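PDB 6U1P: Low molecular weight phosphotyrosine protein phosphatase from Vibrio cholerae, which probably removes phosphate from phosphotyrosine residues of proteins, as low molecular weight protein tyrosine phosphatases do. Local coordinates for residues V11-L16 and R91-D96. Residues are numbered along the deposited sequence; the frame is centred on the assembly and turned at random.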
ATOM      1  N   VAL B  11       4.772 -18.599   7.075  1.00 56.61           N
ATOM      2  CA  VAL B  11       3.376 -18.500   6.674  1.00 56.97           C
ATOM      3  C   VAL B  11       2.790 -17.193   7.174  1.00 60.61           C
ATOM      4  O   VAL B  11       2.894 -16.868   8.363  1.00 65.34           O
ATOM      5  CB  VAL B  11       2.548 -19.676   7.228  1.00 62.66           C
ATOM      6  CG1 VAL B  11       1.056 -19.485   6.922  1.00 55.98           C
ATOM      7  CG2 VAL B  11       3.053 -20.999   6.693  1.00 56.15           C
ATOM      8  N   CYS B  12       2.187 -16.436   6.267  1.00 56.32           N
ATOM      9  CA  CYS B  12       1.327 -15.323   6.647  1.00 58.53           C
ATOM     10  C   CYS B  12      -0.063 -15.553   6.051  1.00 58.92           C
ATOM     11  O   CYS B  12      -0.348 -16.685   5.671  1.00 60.54           O
ATOM     12  CB  CYS B  12       2.025 -14.014   6.287  1.00 56.58           C
ATOM     13  SG  CYS B  12       2.277 -13.723   4.492  1.00 51.83           S
ATOM     14  N   THR B  13      -0.949 -14.551   5.985  1.00 58.06           N
ATOM     15  CA  THR B  13      -2.302 -14.818   5.493  1.00 59.89           C
ATOM     16  C   THR B  13      -2.343 -15.109   3.986  1.00 56.19           C
ATOM     17  O   THR B  13      -2.908 -16.125   3.573  1.00 61.28           O
ATOM     18  CB  THR B  13      -3.241 -13.649   5.836  1.00 67.24           C
ATOM     19  OG1 THR B  13      -3.046 -13.250   7.201  1.00 68.83           O
ATOM     20  CG2 THR B  13      -4.696 -14.074   5.684  1.00 64.80           C
ATOM     21  N   GLY B  14      -1.797 -14.222   3.142  1.00 53.48           N
ATOM     22  CA  GLY B  14      -1.927 -14.364   1.695  1.00 52.04           C
ATOM     23  C   GLY B  14      -0.668 -14.758   0.928  1.00 55.05           C
ATOM     24  O   GLY B  14      -0.694 -14.869  -0.299  1.00 52.31           O
ATOM     25  N   ASN B  15       0.442 -14.953   1.644  1.00 48.56           N
ATOM     26  CA  ASN B  15       1.751 -15.210   1.052  1.00 48.24           C
ATOM     27  C   ASN B  15       2.149 -14.084   0.106  1.00 49.63           C
ATOM     28  O   ASN B  15       2.824 -14.320  -0.894  1.00 45.84           O
ATOM     29  CB  ASN B  15       1.773 -16.562   0.325  1.00 50.26           C
ATOM     30  CG  ASN B  15       3.188 -17.089   0.055  1.00 53.90           C
ATOM     31  OD1 ASN B  15       3.450 -17.654  -1.010  1.00 56.65           O
ATOM     32  ND2 ASN B  15       4.086 -16.949   1.035  1.00 55.48           N
ATOM     33  N   LEU B  16       1.720 -12.853   0.395  1.00 46.42           N
ATOM     34  CA  LEU B  16       2.000 -11.731  -0.491  1.00 51.76           C
ATOM     35  C   LEU B  16       3.084 -10.785   0.012  1.00 53.97           C
ATOM     36  O   LEU B  16       3.751 -10.147  -0.811  1.00 47.58           O
ATOM     37  CB  LEU B  16       0.724 -10.907  -0.741  1.00 55.64           C
ATOM     38  CG  LEU B  16      -0.465 -11.651  -1.369  1.00 63.27           C
ATOM     39  CD1 LEU B  16      -1.659 -10.718  -1.687  1.00 59.62           C
ATOM     40  CD2 LEU B  16       0.000 -12.395  -2.622  1.00 56.76           C
ATOM     41  N   ARG B  91      -0.658 -14.017  15.400  1.00 70.25           N
ATOM     42  CA  ARG B  91      -1.392 -15.035  16.144  1.00 78.95           C
ATOM     43  C   ARG B  91      -2.516 -15.632  15.309  1.00 78.91           C
ATOM     44  O   ARG B  91      -2.753 -16.847  15.351  1.00 78.61           O
ATOM     45  CB  ARG B  91      -1.935 -14.442  17.440  1.00 81.84           C
ATOM     46  CG  ARG B  91      -0.870 -14.298  18.494  1.00 82.73           C
ATOM     47  CD  ARG B  91      -1.391 -13.620  19.749  1.00 82.39           C
ATOM     48  NE  ARG B  91      -0.276 -13.218  20.595  1.00 95.05           N
ATOM     49  CZ  ARG B  91       0.535 -14.063  21.228  1.00 96.47           C
ATOM     50  NH1 ARG B  91       0.358 -15.373  21.121  1.00 97.17           N
ATOM     51  NH2 ARG B  91       1.528 -13.596  21.975  1.00 97.66           N
ATOM     52  N   THR B  92      -3.186 -14.800  14.510  1.00 71.21           N
ATOM     53  CA  THR B  92      -4.235 -15.304  13.636  1.00 81.90           C
ATOM     54  C   THR B  92      -3.690 -16.369  12.688  1.00 82.29           C
ATOM     55  O   THR B  92      -4.354 -17.382  12.430  1.00 85.62           O
ATOM     56  CB  THR B  92      -4.853 -14.139  12.858  1.00 79.80           C
ATOM     57  OG1 THR B  92      -5.305 -13.138  13.783  1.00 78.29           O
ATOM     58  CG2 THR B  92      -6.020 -14.616  11.990  1.00 82.57           C
ATOM     59  N   ASN B  93      -2.468 -16.173  12.185  1.00 75.55           N
ATOM     60  CA  ASN B  93      -1.845 -17.189  11.347  1.00 70.81           C
ATOM     61  C   ASN B  93      -1.577 -18.464  12.142  1.00 73.64           C
ATOM     62  O   ASN B  93      -1.859 -19.576  11.678  1.00 67.18           O
ATOM     63  CB  ASN B  93      -0.540 -16.649  10.759  1.00 68.36           C
ATOM     64  CG  ASN B  93      -0.753 -15.427   9.881  1.00 70.53           C
ATOM     65  OD1 ASN B  93      -0.018 -14.442   9.982  1.00 66.74           O
ATOM     66  ND2 ASN B  93      -1.757 -15.491   9.008  1.00 72.27           N
ATOM     67  N   LEU B  94      -1.028 -18.312  13.348  1.00 69.69           N
ATOM     68  CA  LEU B  94      -0.706 -19.465  14.173  1.00 75.61           C
ATOM     69  C   LEU B  94      -1.951 -20.263  14.520  1.00 81.90           C
ATOM     70  O   LEU B  94      -1.893 -21.494  14.601  1.00 81.43           O
ATOM     71  CB  LEU B  94       0.011 -19.010  15.443  1.00 76.37           C
ATOM     72  CG  LEU B  94       0.431 -20.108  16.418  1.00 75.38           C
ATOM     73  CD1 LEU B  94       1.601 -20.898  15.857  1.00 73.81           C
ATOM     74  CD2 LEU B  94       0.786 -19.486  17.747  1.00 77.82           C
ATOM     75  N   ALA B  95      -3.082 -19.579  14.710  1.00 84.37           N
ATOM     76  CA  ALA B  95      -4.326 -20.267  15.036  1.00 89.45           C
ATOM     77  C   ALA B  95      -4.838 -21.078  13.853  1.00 86.92           C
ATOM     78  O   ALA B  95      -5.232 -22.240  14.009  1.00 85.81           O
ATOM     79  CB  ALA B  95      -5.377 -19.254  15.487  1.00 92.01           C
ATOM     80  N   ASP B  96      -4.841 -20.483  12.659  1.00 83.75           N
ATOM     81  CA  ASP B  96      -5.386 -21.185  11.503  1.00 87.62           C
ATOM     82  C   ASP B  96      -4.550 -22.403  11.119  1.00 87.35           C
ATOM     83  O   ASP B  96      -5.106 -23.408  10.658  1.00 91.32           O
ATOM     84  CB  ASP B  96      -5.530 -20.211  10.339  1.00 88.26           C
ATOM     85  CG  ASP B  96      -6.445 -19.051  10.677  1.00 92.53           C
ATOM     86  OD1 ASP B  96      -7.222 -19.187  11.651  1.00 96.34           O
ATOM     87  OD2 ASP B  96      -6.384 -18.009   9.988  1.00 90.71           O
TER
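Asn-93, on the first turn of helix 91-100, reaches Thr-13 and the backbone of Cys-12 with its amide; on the helix side it supplies 79 of the 137 Å² buried, and Thr-92 only 2. Its ND2 donates to Thr-13 OG1 over 3.2 Å; the N-H...O angle of 160° and an acceptor only 8° out of the amide plane make this a well-directed bond. Thr-13 presents the hydroxyl because OG1 stands beside its own backbone N (chi1 -46°), with the methyl turned anti to that nitrogen, and the two side chains cross at about a right angle.

The tight part is buried. There one face of the amide covers Cys-12 CA, 3.8 Å from Asn-93 CG, and Cys-12 C, 3.4 Å from ND2, with Val-11 as a buried flank. Thr-13 is the exposed side, beside a glycerol, probably from the crystallisation liquor, weakly bonded among the loop's backbone N-H groups.

Cys-12 is the predicted nucleophile at the start of the P-loop, and its CB points away from the helix. Asn-93 probably serves as a second-shell residue: ND2 ties the Thr-13 hydroxyl to helix 91-100 while OD1 is also hydrogen-bonded, consistent with fixing the backbone next to the nucleophile.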